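Aromatic amino acid aminotransferase I (Candida albicans WO-1, PDB 6HNU) probably transfers the amino group of aromatic L-amino acids to 2-oxoglutarate, with pyridoxal 5'-phosphate as its cofactor. Local coordinates at residues Q8-T13 and E289-R294; Y130-V135 and V312-L317; F241-D246 and P281-L286; R150-K155 and P207-T212. One frame throughout, in Å; residues are numbered along the deposited sequence. Where two conformers were deposited one is given.

Contact 1. Residues Q8-T13 and E289-R294; sequences QAKDLT and EGRVVR
Ala-9 and Gly-290 bring the two backbones to 4.6 Å between their CA atoms, where the irregular 8-13 segment passes the turn that leads into strand 292-297. Just beyond this approach, Lys-10 N donates to Glu-289 O at 2.8 Å, from above the carbonyl plane. Ala-9 CB settles 3.8 Å from Gly-290 CA; the positive phi of Gly-290, 73°, favours glycine, and a CB there would collide with that of Ala-9. Lys-10 and Glu-289 then run alongside each other in the same direction, with Lys-10 CE 3.4 Å from Glu-289 OE2. The lysine NZ stays 4.5 Å from Glu-289 OE2, too far for a salt bridge. The other carboxylate oxygen, OE1, is taken side-on by NE and NH1 of Arg-291 and lies in the guanidinium plane, while NH2 of the arginine turns to Asp-240. Leu-12 lies nearly perpendicular to Arg-291, and its CD1 presses to 3.4 Å on Arg-291 CB. Asp-11 OD1 accepts from Thr-13 N and OG1, closing an Asx turn within the arm. This is an N-terminal arm docked against the large mixed sheet of a fold-type I pyridoxal-phosphate enzyme, at the entry of one central strand.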
loop_
_atom_site.group_PDB
_atom_site.type_symbol
_atom_site.label_atom_id
_atom_site.label_comp_id
_atom_site.label_asym_id
_atom_site.label_seq_id
_atom_site.Cartn_x
_atom_site.Cartn_y
_atom_site.Cartn_z
ATOM N N GLN B 8 30.915 -3.381 -9.848
ATOM C CA GLN B 8 29.582 -4.012 -9.704
ATOM C C GLN B 8 29.440 -4.527 -8.264
ATOM O O GLN B 8 30.472 -4.955 -7.672
ATOM C CB GLN B 8 29.394 -5.173 -10.680
ATOM C CG GLN B 8 29.434 -4.761 -12.147
ATOM C CD GLN B 8 28.227 -3.957 -12.542
ATOM O OE1 GLN B 8 28.325 -2.770 -12.852
ATOM N NE2 GLN B 8 27.077 -4.606 -12.560
ATOM N N ALA B 9 28.204 -4.523 -7.759
ATOM C CA ALA B 9 27.802 -5.155 -6.478
ATOM C C ALA B 9 28.044 -6.663 -6.567
ATOM O O ALA B 9 28.041 -7.215 -7.680
ATOM C CB ALA B 9 26.349 -4.869 -6.176
ATOM N N LYS B 10 28.222 -7.313 -5.424
ATOM C CA LYS B 10 28.237 -8.786 -5.348
ATOM C C LYS B 10 26.891 -9.296 -5.820
ATOM O O LYS B 10 25.890 -8.579 -5.696
ATOM C CB LYS B 10 28.531 -9.282 -3.937
ATOM C CG LYS B 10 29.980 -9.067 -3.510
ATOM C CD LYS B 10 30.377 -9.907 -2.310
ATOM C CE LYS B 10 31.849 -9.790 -1.973
ATOM N NZ LYS B 10 32.705 -10.295 -3.071
ATOM N N ASP B 11 26.903 -10.497 -6.377
ATOM C CA ASP B 11 25.679 -11.270 -6.677
ATOM C C ASP B 11 25.125 -11.785 -5.354
ATOM O O ASP B 11 25.747 -12.672 -4.750
ATOM C CB ASP B 11 25.980 -12.422 -7.638
ATOM C CG ASP B 11 24.708 -13.093 -8.099
ATOM O OD1 ASP B 11 23.771 -13.198 -7.285
ATOM O OD2 ASP B 11 24.668 -13.495 -9.271
ATOM N N LEU B 12 23.986 -11.262 -4.907
ATOM C CA LEU B 12 23.401 -11.681 -3.613
ATOM C C LEU B 12 22.067 -12.377 -3.857
ATOM O O LEU B 12 21.246 -12.465 -2.919
ATOM C CB LEU B 12 23.273 -10.445 -2.716
ATOM C CG LEU B 12 24.595 -9.761 -2.359
ATOM C CD1 LEU B 12 24.368 -8.552 -1.454
ATOM C CD2 LEU B 12 25.554 -10.722 -1.680
ATOM N N THR B 13 21.825 -12.887 -5.065
ATOM C CA THR B 13 20.492 -13.476 -5.361
ATOM C C THR B 13 20.327 -14.730 -4.490
ATOM O O THR B 13 19.199 -15.027 -4.126
ATOM C CB THR B 13 20.233 -13.610 -6.869
ATOM O OG1 THR B 13 21.278 -14.408 -7.383
ATOM C CG2 THR B 13 20.165 -12.281 -7.599
ATOM N N GLU B 289 29.848 -3.550 -1.499
ATOM C CA GLU B 289 29.418 -4.901 -1.942
ATOM C C GLU B 289 27.944 -4.920 -2.418
ATOM O O GLU B 289 27.544 -5.931 -3.028
ATOM C CB GLU B 289 29.625 -5.945 -0.843
ATOM C CG GLU B 289 31.070 -6.066 -0.383
ATOM C CD GLU B 289 31.407 -7.350 0.355
ATOM O OE1 GLU B 289 30.487 -8.086 0.731
ATOM O OE2 GLU B 289 32.609 -7.625 0.518
ATOM N N GLY B 290 27.140 -3.877 -2.175
ATOM C CA GLY B 290 25.708 -3.902 -2.561
ATOM C C GLY B 290 24.864 -4.808 -1.665
ATOM O O GLY B 290 23.852 -5.307 -2.130
ATOM N N ARG B 291 25.220 -4.969 -0.385
ATOM C CA ARG B 291 24.445 -5.824 0.541
ATOM C C ARG B 291 23.606 -4.940 1.479
ATOM O O ARG B 291 23.133 -5.453 2.531
ATOM C CB ARG B 291 25.425 -6.767 1.243
ATOM C CG ARG B 291 26.428 -6.065 2.161
ATOM C CD ARG B 291 27.178 -7.035 3.031
ATOM N NE ARG B 291 27.916 -8.004 2.223
ATOM C CZ ARG B 291 27.510 -9.240 1.922
ATOM N NH1 ARG B 291 28.271 -9.997 1.146
ATOM N NH2 ARG B 291 26.392 -9.738 2.412
ATOM N N VAL B 292 23.472 -3.648 1.175
ATOM C CA VAL B 292 22.606 -2.746 1.997
ATOM C C VAL B 292 21.311 -2.473 1.222
ATOM O O VAL B 292 21.392 -2.143 0.021
ATOM C CB VAL B 292 23.310 -1.454 2.434
ATOM C CG1 VAL B 292 22.414 -0.578 3.292
ATOM C CG2 VAL B 292 24.574 -1.750 3.193
ATOM N N VAL B 293 20.177 -2.538 1.923
ATOM C CA VAL B 293 18.892 -1.989 1.436
ATOM C C VAL B 293 18.488 -0.893 2.404
ATOM O O VAL B 293 18.420 -1.163 3.615
ATOM C CB VAL B 293 17.828 -3.071 1.235
ATOM C CG1 VAL B 293 16.561 -2.506 0.618
ATOM C CG2 VAL B 293 18.352 -4.197 0.367
ATOM N N ARG B 294 18.253 0.288 1.868
ATOM C CA ARG B 294 17.805 1.463 2.659
ATOM C C ARG B 294 16.310 1.708 2.434
ATOM O O ARG B 294 15.841 1.731 1.271
ATOM C CB ARG B 294 18.645 2.692 2.308
ATOM C CG ARG B 294 18.210 3.971 3.009
ATOM C CD ARG B 294 19.029 5.159 2.548
ATOM N NE ARG B 294 18.839 6.332 3.374
ATOM C CZ ARG B 294 19.549 6.649 4.452
ATOM N NH1 ARG B 294 20.467 5.836 4.898
ATOM N NH2 ARG B 294 19.271 7.744 5.132
#

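Contact 2. Residues Y130-V135 and V312-L317; sequences YENWDV and VGQKDL
The Tyr-130 side chain crosses that of Gln-314 nearly perpendicularly, ring and amide planes 46° apart, with Tyr-130 CE2 3.7 Å from Gln-314 CB and the hydroxyl near the carbonyl carbon of Gly-313. Further along, Asp-134 and Gly-313 form an antiparallel hydrogen-bonded pair, Asp-134 N to Gly-313 O at 2.9 Å and Gly-313 N to Asp-134 O at 3.2 Å. Val-312 lies alongside both Trp-133 and Val-135, its CG1 3.9 Å from Trp-133 CE3 and its CG2 touching Val-135 CG1. Lys-315 bends at chi2 (91°), which lays CD 3.7 Å from Asp-134 CB, and NZ makes a weak bond to Trp-133 O. The Asp-134 carboxylate itself pairs with Lys-119, and Gln-314 NE2 reaches the carbonyls of Gly-290 and Lys-10. Where strand 309-314 gives way to helix 315-327, Lys-315 N donates to Asn-132 O at 3.0 Å, with an angle of 163° at the hydrogen. An N-H of the first helical turn, which has no acceptor within its own helix, is thus satisfied by the chain entering the neighbouring edge strand.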
loop_
_atom_site.group_PDB
_atom_site.type_symbol
_atom_site.label_atom_id
_atom_site.label_comp_id
_atom_site.label_asym_id
_atom_site.label_seq_id
_atom_site.Cartn_x
_atom_site.Cartn_y
_atom_site.Cartn_z
ATOM N N TYR B 130 28.899 1.543 -5.567
ATOM C CA TYR B 130 28.894 0.534 -6.661
ATOM C C TYR B 130 28.018 1.067 -7.793
ATOM O O TYR B 130 27.273 2.066 -7.619
ATOM C CB TYR B 130 28.448 -0.838 -6.157
ATOM C CG TYR B 130 27.050 -0.872 -5.592
ATOM C CD1 TYR B 130 26.787 -0.468 -4.292
ATOM C CD2 TYR B 130 25.996 -1.285 -6.377
ATOM C CE1 TYR B 130 25.495 -0.473 -3.800
ATOM C CE2 TYR B 130 24.701 -1.325 -5.897
ATOM C CZ TYR B 130 24.457 -0.915 -4.598
ATOM O OH TYR B 130 23.196 -0.956 -4.102
ATOM N N GLU B 131 28.114 0.426 -8.950
ATOM C CA GLU B 131 27.619 0.984 -10.219
ATOM C C GLU B 131 26.115 0.693 -10.347
ATOM O O GLU B 131 25.377 1.627 -10.730
ATOM C CB GLU B 131 28.461 0.373 -11.350
ATOM C CG GLU B 131 28.087 0.849 -12.737
ATOM C CD GLU B 131 28.286 2.339 -12.942
ATOM O OE1 GLU B 131 29.186 2.931 -12.273
ATOM O OE2 GLU B 131 27.526 2.911 -13.753
ATOM N N ASN B 132 25.690 -0.540 -10.047
ATOM C CA ASN B 132 24.362 -1.099 -10.438
ATOM C C ASN B 132 23.380 -0.939 -9.262
ATOM O O ASN B 132 22.776 -1.927 -8.816
ATOM C CB ASN B 132 24.458 -2.559 -10.907
ATOM C CG ASN B 132 25.226 -3.491 -9.991
ATOM O OD1 ASN B 132 26.219 -3.108 -9.355
ATOM N ND2 ASN B 132 24.791 -4.741 -9.958
ATOM N N TRP B 133 23.202 0.293 -8.815
ATOM C CA TRP B 133 22.266 0.659 -7.722
ATOM C C TRP B 133 21.062 1.347 -8.346
ATOM O O TRP B 133 21.136 1.873 -9.520
ATOM C CB TRP B 133 22.924 1.533 -6.652
ATOM C CG TRP B 133 23.199 2.941 -7.079
ATOM C CD1 TRP B 133 24.276 3.346 -7.812
ATOM C CD2 TRP B 133 22.405 4.123 -6.844
ATOM N NE1 TRP B 133 24.224 4.696 -8.021
ATOM C CE2 TRP B 133 23.074 5.201 -7.477
ATOM C CE3 TRP B 133 21.209 4.396 -6.163
ATOM C CZ2 TRP B 133 22.604 6.519 -7.421
ATOM C CZ3 TRP B 133 20.732 5.690 -6.127
ATOM C CH2 TRP B 133 21.433 6.738 -6.731
ATOM N N ASP B 134 19.957 1.326 -7.626
ATOM C CA ASP B 134 18.733 1.987 -8.103
ATOM C C ASP B 134 17.868 2.382 -6.913
ATOM O O ASP B 134 18.230 2.077 -5.761
ATOM C CB ASP B 134 17.973 1.111 -9.096
ATOM C CG ASP B 134 17.266 1.920 -10.180
ATOM O OD1 ASP B 134 17.511 3.161 -10.290
ATOM O OD2 ASP B 134 16.482 1.317 -10.886
ATOM N N VAL B 135 16.810 3.106 -7.244
ATOM C CA VAL B 135 15.709 3.442 -6.318
ATOM C C VAL B 135 14.400 3.001 -6.966
ATOM O O VAL B 135 14.228 3.152 -8.193
ATOM C CB VAL B 135 15.730 4.938 -5.998
ATOM C CG1 VAL B 135 17.024 5.317 -5.313
ATOM C CG2 VAL B 135 15.549 5.775 -7.234
ATOM N N VAL B 312 16.381 1.966 -1.637
ATOM C CA VAL B 312 17.699 2.039 -2.302
ATOM C C VAL B 312 18.392 0.694 -2.144
ATOM O O VAL B 312 18.503 0.182 -1.018
ATOM C CB VAL B 312 18.580 3.175 -1.791
ATOM C CG1 VAL B 312 19.740 3.402 -2.738
ATOM C CG2 VAL B 312 17.774 4.454 -1.561
ATOM N N GLY B 313 18.927 0.187 -3.247
ATOM C CA GLY B 313 19.664 -1.074 -3.237
ATOM C C GLY B 313 20.057 -1.513 -4.634
ATOM O O GLY B 313 19.910 -0.755 -5.615
ATOM N N GLN B 314 20.637 -2.707 -4.718
ATOM C CA GLN B 314 21.194 -3.138 -6.016
ATOM C C GLN B 314 20.024 -3.522 -6.926
ATOM O O GLN B 314 18.975 -3.960 -6.429
ATOM C CB GLN B 314 22.284 -4.186 -5.863
ATOM C CG GLN B 314 21.868 -5.500 -5.278
ATOM C CD GLN B 314 22.971 -6.501 -5.552
ATOM O OE1 GLN B 314 23.171 -6.910 -6.698
ATOM N NE2 GLN B 314 23.757 -6.835 -4.534
ATOM N N LYS B 315 20.213 -3.302 -8.219
ATOM C CA LYS B 315 19.175 -3.461 -9.273
ATOM C C LYS B 315 18.476 -4.802 -9.127
ATOM O O LYS B 315 17.251 -4.817 -9.126
ATOM C CB LYS B 315 19.811 -3.389 -10.661
ATOM C CG LYS B 315 19.036 -2.585 -11.676
ATOM C CD LYS B 315 19.470 -1.138 -11.668
ATOM C CE LYS B 315 20.682 -0.885 -12.542
ATOM N NZ LYS B 315 21.034 0.551 -12.540
ATOM N N ASP B 316 19.228 -5.895 -9.101
ATOM C CA ASP B 316 18.630 -7.240 -9.128
ATOM C C ASP B 316 17.821 -7.555 -7.864
ATOM O O ASP B 316 16.887 -8.368 -7.994
ATOM C CB ASP B 316 19.657 -8.328 -9.374
ATOM C CG ASP B 316 20.278 -8.247 -10.754
ATOM O OD1 ASP B 316 19.653 -7.625 -11.661
ATOM O OD2 ASP B 316 21.403 -8.717 -10.869
ATOM N N LEU B 317 18.101 -6.962 -6.708
ATOM C CA LEU B 317 17.241 -7.201 -5.514
ATOM C C LEU B 317 15.997 -6.318 -5.616
ATOM O O LEU B 317 14.902 -6.825 -5.350
ATOM C CB LEU B 317 18.028 -6.958 -4.212
ATOM C CG LEU B 317 19.306 -7.775 -4.021
ATOM C CD1 LEU B 317 19.966 -7.466 -2.671
ATOM C CD2 LEU B 317 19.070 -9.276 -4.157
HETATM O O HOH W 1 23.469 2.516 -13.242
HETATM O O HOH W 2 25.523 -7.415 -8.746
#

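Contact 3. Residues F241-D246 and P281-L286; sequences FLIIED and PSFISL. With PLP (pyridoxal-5'-phosphate), chain I.
Ser-282 meets Glu-245 first, its CB 3.6 Å from the carboxylate oxygen OE2. The serine is the N-cap of a short, weakly bonded helix at about 283-286: its OG accepts from Ser-285 N at 2.8 Å and is also bonded to His-126. Phe-283 follows with both backbone and ring engaged. Its N donates to Glu-245 OE1 at 2.9 Å, and that same oxygen sits at the edge of the ring. Over one face of the ring lies CG2 of Ile-243, 4.2 Å from the centroid and 17° off the normal, while Ile-243 CD1 touches CD1 of the ring. Next, Ile-284 N donates to Glu-245 OE2 at 3.0 Å. The glutamate can span the gap because its chain runs extended beyond CG, with chi2 of 176° carrying CD away from the strand, and both amides come from above the carboxylate plane. Ser-285 returns to the cap, its OG donating to Ser-282 O. One residue on from Glu-245 along the strand, Asp-246 OD2 lies 2.8 Å from N1 of pyridoxal phosphate. The Glu-245 carboxylate, bonded to two amides of the helix N terminus and salt-bridged to Arg-294, is probably held ionised within the buried core.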
loop_
_atom_site.group_PDB
_atom_site.type_symbol
_atom_site.label_atom_id
_atom_site.label_comp_id
_atom_site.label_asym_id
_atom_site.label_seq_id
_atom_site.Cartn_x
_atom_site.Cartn_y
_atom_site.Cartn_z
ATOM N N PHE B 241 25.494 -11.457 5.259
ATOM C CA PHE B 241 24.068 -11.146 5.480
ATOM C C PHE B 241 23.869 -9.701 5.007
ATOM O O PHE B 241 24.869 -8.959 4.888
ATOM C CB PHE B 241 23.604 -11.446 6.913
ATOM C CG PHE B 241 24.332 -10.719 8.020
ATOM C CD1 PHE B 241 24.047 -9.391 8.321
ATOM C CD2 PHE B 241 25.285 -11.369 8.783
ATOM C CE1 PHE B 241 24.765 -8.732 9.306
ATOM C CE2 PHE B 241 25.964 -10.720 9.802
ATOM C CZ PHE B 241 25.690 -9.407 10.069
ATOM N N LEU B 242 22.629 -9.328 4.705
ATOM C CA LEU B 242 22.305 -7.942 4.278
ATOM C C LEU B 242 22.151 -7.031 5.489
ATOM O O LEU B 242 21.926 -7.487 6.620
ATOM C CB LEU B 242 21.011 -7.923 3.456
ATOM C CG LEU B 242 20.941 -8.908 2.298
ATOM C CD1 LEU B 242 19.531 -9.052 1.804
ATOM C CD2 LEU B 242 21.862 -8.499 1.186
ATOM N N ILE B 243 22.180 -5.730 5.243
ATOM C CA ILE B 243 21.803 -4.757 6.294
ATOM C C ILE B 243 20.602 -4.004 5.758
ATOM O O ILE B 243 20.696 -3.452 4.638
ATOM C CB ILE B 243 22.963 -3.814 6.676
ATOM C CG1 ILE B 243 24.110 -4.545 7.372
ATOM C CG2 ILE B 243 22.455 -2.640 7.500
ATOM C CD1 ILE B 243 25.376 -3.722 7.471
ATOM N N ILE B 244 19.534 -3.989 6.543
ATOM C CA ILE B 244 18.326 -3.229 6.190
ATOM C C ILE B 244 18.341 -2.040 7.131
ATOM O O ILE B 244 18.142 -2.243 8.338
ATOM C CB ILE B 244 17.049 -4.088 6.327
ATOM C CG1 ILE B 244 17.138 -5.466 5.664
ATOM C CG2 ILE B 244 15.835 -3.289 5.890
ATOM C CD1 ILE B 244 17.465 -5.493 4.162
ATOM N N GLU B 245 18.534 -0.859 6.567
ATOM C CA GLU B 245 18.634 0.394 7.334
ATOM C C GLU B 245 17.291 1.090 7.103
ATOM O O GLU B 245 17.006 1.624 6.017
ATOM C CB GLU B 245 19.920 1.220 7.098
ATOM C CG GLU B 245 20.109 1.863 5.725
ATOM C CD GLU B 245 21.343 2.744 5.568
ATOM O OE1 GLU B 245 21.952 3.125 6.608
ATOM O OE2 GLU B 245 21.637 3.180 4.388
ATOM N N ASP B 246 16.481 1.046 8.140
ATOM C CA ASP B 246 15.151 1.662 8.170
ATOM C C ASP B 246 15.346 3.053 8.747
ATOM O O ASP B 246 15.520 3.197 9.961
ATOM C CB ASP B 246 14.176 0.772 8.924
ATOM C CG ASP B 246 12.799 1.340 9.067
ATOM O OD1 ASP B 246 12.489 2.402 8.410
ATOM O OD2 ASP B 246 12.030 0.715 9.841
ATOM N N PRO B 281 27.698 9.122 7.842
ATOM C CA PRO B 281 27.618 8.206 6.702
ATOM C C PRO B 281 26.522 7.138 6.894
ATOM O O PRO B 281 26.474 6.507 7.944
ATOM C CB PRO B 281 28.998 7.538 6.677
ATOM C CG PRO B 281 29.520 7.788 8.064
ATOM C CD PRO B 281 29.048 9.181 8.405
ATOM N N SER B 282 25.704 6.944 5.864
ATOM C CA SER B 282 24.719 5.835 5.779
ATOM C C SER B 282 25.455 4.513 5.554
ATOM O O SER B 282 26.631 4.513 5.095
ATOM C CB SER B 282 23.750 6.052 4.642
ATOM O OG SER B 282 24.485 6.089 3.411
ATOM N N PHE B 283 24.773 3.395 5.821
ATOM C CA PHE B 283 25.279 2.077 5.384
ATOM C C PHE B 283 25.325 2.046 3.852
ATOM O O PHE B 283 26.331 1.464 3.296
ATOM C CB PHE B 283 24.495 0.919 5.964
ATOM C CG PHE B 283 24.801 0.653 7.402
ATOM C CD1 PHE B 283 25.958 -0.027 7.754
ATOM C CD2 PHE B 283 23.934 1.099 8.394
ATOM C CE1 PHE B 283 26.237 -0.285 9.082
ATOM C CE2 PHE B 283 24.200 0.827 9.716
ATOM C CZ PHE B 283 25.357 0.128 10.062
ATOM N N ILE B 284 24.363 2.665 3.144
ATOM C CA ILE B 284 24.492 2.683 1.650
ATOM C C ILE B 284 25.821 3.349 1.257
ATOM O O ILE B 284 26.433 2.844 0.291
ATOM C CB ILE B 284 23.297 3.442 1.029
ATOM C CG1 ILE B 284 21.986 2.657 1.114
ATOM C CG2 ILE B 284 23.590 3.898 -0.399
ATOM C CD1 ILE B 284 21.977 1.408 0.287
ATOM N N SER B 285 26.209 4.453 1.890
ATOM C CA SER B 285 27.471 5.173 1.547
ATOM C C SER B 285 28.672 4.236 1.730
ATOM O O SER B 285 29.669 4.406 0.979
ATOM C CB SER B 285 27.648 6.470 2.269
ATOM O OG SER B 285 28.093 6.283 3.610
ATOM N N LEU B 286 28.593 3.252 2.634
ATOM C CA LEU B 286 29.708 2.332 2.945
ATOM C C LEU B 286 29.665 1.099 2.051
ATOM O O LEU B 286 30.557 0.249 2.173
ATOM C CB LEU B 286 29.603 1.895 4.412
ATOM C CG LEU B 286 29.758 3.017 5.445
ATOM C CD1 LEU B 286 29.644 2.476 6.876
ATOM C CD2 LEU B 286 31.105 3.709 5.279
HETATM N N1 PLP I . 10.195 2.594 10.704
HETATM C C2 PLP I . 10.463 3.025 11.939
HETATM C C2A PLP I . 11.625 2.441 12.662
HETATM C C3 PLP I . 9.676 3.996 12.554
HETATM O O3 PLP I . 9.966 4.341 13.846
HETATM C C4 PLP I . 8.566 4.515 11.857
HETATM C C4A PLP I . 7.709 5.511 12.495
HETATM C C5 PLP I . 8.322 4.080 10.547
HETATM C C6 PLP I . 9.141 3.107 10.032
HETATM C C5A PLP I . 7.111 4.537 9.771
HETATM O O4P PLP I . 7.477 4.914 8.416
HETATM P P PLP I . 6.456 5.305 7.319
HETATM O O1P PLP I . 7.387 5.737 6.209
HETATM O O2P PLP I . 5.583 6.448 7.909
HETATM O O3P PLP I . 5.628 4.065 6.992
#

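Contact 4. Residues R150-K155 and P207-T212; sequences RTFCSK and PKFLYT
Lys-208 coils back on itself through three successive bends, and the last of them, chi4 of -73°, turns NZ onto Phe-152 O at a short 2.6 Å. Beside it, chi1 of 62° sets CG of Phe-209 between its own backbone N and carbonyl carbon. At the end of the opposing helix, CE2 of Phe-209 meets two neighbours. The CB of Phe-152 approaches at the ring edge, 3.9 Å from CE2, and the sulfur of Cys-153 comes obliquely, 3.6 Å from CE2 and 4.6 Å from the ring centroid, a sulfur-aromatic contact. The ammonium thus reaches a carbonyl of the last helical turn, a placing that would suit the negative end of the helix dipole, and it also bonds Leu-15 O. In the fold, the C-terminal end of helix 141-152 rests on Lys-208 and Phe-209 of the 207-212 segment. Leu-242 and Ile-244 of strand 242-246 touch Phe-209, Ile-159 of strand 158-162 packs on both Cys-153 and Phe-209, and helix 315-327 lies against Phe-152 through Leu-317 and Tyr-321.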
loop_
_atom_site.group_PDB
_atom_site.type_symbol
_atom_site.label_atom_id
_atom_site.label_comp_id
_atom_site.label_asym_id
_atom_site.label_seq_id
_atom_site.Cartn_x
_atom_site.Cartn_y
_atom_site.Cartn_z
ATOM N N ARG B 150 9.239 -10.138 3.021
ATOM C CA ARG B 150 8.687 -11.089 2.009
ATOM C C ARG B 150 9.704 -11.439 0.923
ATOM O O ARG B 150 9.492 -12.487 0.275
ATOM C CB ARG B 150 7.375 -10.571 1.412
ATOM C CG ARG B 150 6.279 -10.408 2.446
ATOM C CD ARG B 150 5.081 -9.618 1.943
ATOM N NE ARG B 150 4.212 -10.483 1.181
ATOM C CZ ARG B 150 3.060 -10.122 0.610
ATOM N NH1 ARG B 150 2.342 -11.034 0.002
ATOM N NH2 ARG B 150 2.631 -8.870 0.657
ATOM N N THR B 151 10.695 -10.585 0.680
ATOM C CA THR B 151 11.726 -10.718 -0.371
ATOM C C THR B 151 12.879 -11.594 0.142
ATOM O O THR B 151 13.349 -12.422 -0.637
ATOM C CB THR B 151 12.187 -9.328 -0.802
ATOM O OG1 THR B 151 11.015 -8.672 -1.295
ATOM C CG2 THR B 151 13.314 -9.350 -1.808
ATOM N N PHE B 152 13.286 -11.462 1.418
ATOM C CA PHE B 152 14.533 -12.108 1.918
ATOM C C PHE B 152 14.270 -13.227 2.933
ATOM O O PHE B 152 15.235 -13.894 3.284
ATOM C CB PHE B 152 15.463 -11.060 2.502
ATOM C CG PHE B 152 15.925 -10.052 1.491
ATOM C CD1 PHE B 152 16.705 -10.435 0.418
ATOM C CD2 PHE B 152 15.535 -8.730 1.581
ATOM C CE1 PHE B 152 17.153 -9.506 -0.513
ATOM C CE2 PHE B 152 15.949 -7.811 0.634
ATOM C CZ PHE B 152 16.752 -8.197 -0.412
ATOM N N CYS B 153 13.042 -13.455 3.356
ATOM C CA CYS B 153 12.736 -14.391 4.472
ATOM C C CYS B 153 11.610 -15.360 4.129
ATOM O O CYS B 153 10.580 -14.910 3.619
ATOM C CB CYS B 153 12.342 -13.606 5.712
ATOM S SG CYS B 153 13.657 -12.494 6.282
ATOM N N SER B 154 11.824 -16.655 4.435
ATOM C CA SER B 154 10.793 -17.714 4.488
ATOM C C SER B 154 10.472 -17.939 5.968
ATOM O O SER B 154 11.341 -17.590 6.834
ATOM C CB SER B 154 11.259 -18.990 3.792
ATOM O OG SER B 154 11.893 -18.738 2.511
ATOM N N LYS B 155 9.302 -18.507 6.259
ATOM C CA LYS B 155 8.888 -18.899 7.622
ATOM C C LYS B 155 9.991 -19.756 8.264
ATOM O O LYS B 155 10.570 -20.611 7.555
ATOM C CB LYS B 155 7.568 -19.666 7.592
ATOM C CG LYS B 155 7.121 -20.123 8.970
ATOM C CD LYS B 155 5.899 -21.026 8.998
ATOM C CE LYS B 155 5.884 -21.888 10.249
ATOM N NZ LYS B 155 4.626 -22.665 10.374
ATOM N N PRO B 207 21.587 -15.821 9.743
ATOM C CA PRO B 207 20.500 -14.866 9.633
ATOM C C PRO B 207 20.547 -14.260 8.228
ATOM O O PRO B 207 21.615 -14.076 7.719
ATOM C CB PRO B 207 20.773 -13.800 10.701
ATOM C CG PRO B 207 21.969 -14.281 11.466
ATOM C CD PRO B 207 22.645 -15.358 10.641
ATOM N N LYS B 208 19.382 -13.917 7.669
ATOM C CA LYS B 208 19.299 -13.307 6.313
ATOM C C LYS B 208 19.809 -11.876 6.344
ATOM O O LYS B 208 20.432 -11.450 5.368
ATOM C CB LYS B 208 17.863 -13.371 5.802
ATOM C CG LYS B 208 17.279 -14.768 5.841
ATOM C CD LYS B 208 18.092 -15.836 5.115
ATOM C CE LYS B 208 18.361 -15.529 3.654
ATOM N NZ LYS B 208 17.131 -15.689 2.836
ATOM N N PHE B 209 19.559 -11.153 7.423
ATOM C CA PHE B 209 19.994 -9.749 7.509
ATOM C C PHE B 209 19.916 -9.234 8.944
ATOM O O PHE B 209 19.315 -9.859 9.864
ATOM C CB PHE B 209 19.150 -8.915 6.534
ATOM C CG PHE B 209 17.664 -8.857 6.772
ATOM C CD1 PHE B 209 17.120 -8.151 7.843
ATOM C CD2 PHE B 209 16.792 -9.413 5.859
ATOM C CE1 PHE B 209 15.757 -8.091 8.035
ATOM C CE2 PHE B 209 15.420 -9.318 6.032
ATOM C CZ PHE B 209 14.901 -8.643 7.116
ATOM N N LEU B 210 20.457 -8.033 9.088
ATOM C CA LEU B 210 20.322 -7.194 10.293
ATOM C C LEU B 210 19.409 -6.021 9.962
ATOM O O LEU B 210 19.611 -5.392 8.915
ATOM C CB LEU B 210 21.704 -6.714 10.755
ATOM C CG LEU B 210 21.673 -5.545 11.743
ATOM C CD1 LEU B 210 21.155 -5.967 13.097
ATOM C CD2 LEU B 210 23.050 -4.916 11.889
ATOM N N TYR B 211 18.405 -5.814 10.807
ATOM C CA TYR B 211 17.430 -4.706 10.728
ATOM C C TYR B 211 17.894 -3.662 11.734
ATOM O O TYR B 211 17.926 -3.974 12.913
ATOM C CB TYR B 211 16.004 -5.221 11.014
ATOM C CG TYR B 211 14.963 -4.146 11.217
ATOM C CD1 TYR B 211 14.543 -3.349 10.164
ATOM C CD2 TYR B 211 14.419 -3.897 12.466
ATOM C CE1 TYR B 211 13.630 -2.331 10.336
ATOM C CE2 TYR B 211 13.492 -2.888 12.672
ATOM C CZ TYR B 211 13.110 -2.091 11.601
ATOM O OH TYR B 211 12.214 -1.097 11.805
ATOM N N THR B 212 18.223 -2.457 11.275
ATOM C CA THR B 212 18.756 -1.375 12.113
ATOM C C THR B 212 18.029 -0.072 11.820
ATOM O O THR B 212 17.960 0.360 10.662
ATOM C CB THR B 212 20.290 -1.288 12.009
ATOM O OG1 THR B 212 20.720 -0.223 12.841
ATOM C CG2 THR B 212 20.826 -1.035 10.617
#

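In the fold
From the N terminus, the 8-13 arm opens contact 1, which closes only at 289-294, some 276 residues later. Contact 2 opens at 130-135, inside that span, and closes beyond it at 312-317, and so the two cross. Both large loops enclose contacts 4 and 3, which come in series: 150-155 meets 207-212 before 241-246 meets 281-286. All four converge on one mixed sheet. Contact 2 joins its edge strand 133-138 to 309-314; contact 1 brings the arm to the turn leading into neighbouring 292-297; contact 3 ties a short helix to 242-246, the next strand; and contact 4 sets a helix end on 209-212. Asp-246 and Tyr-211 bond to each other, linking contacts 3 and 4 at the cofactor.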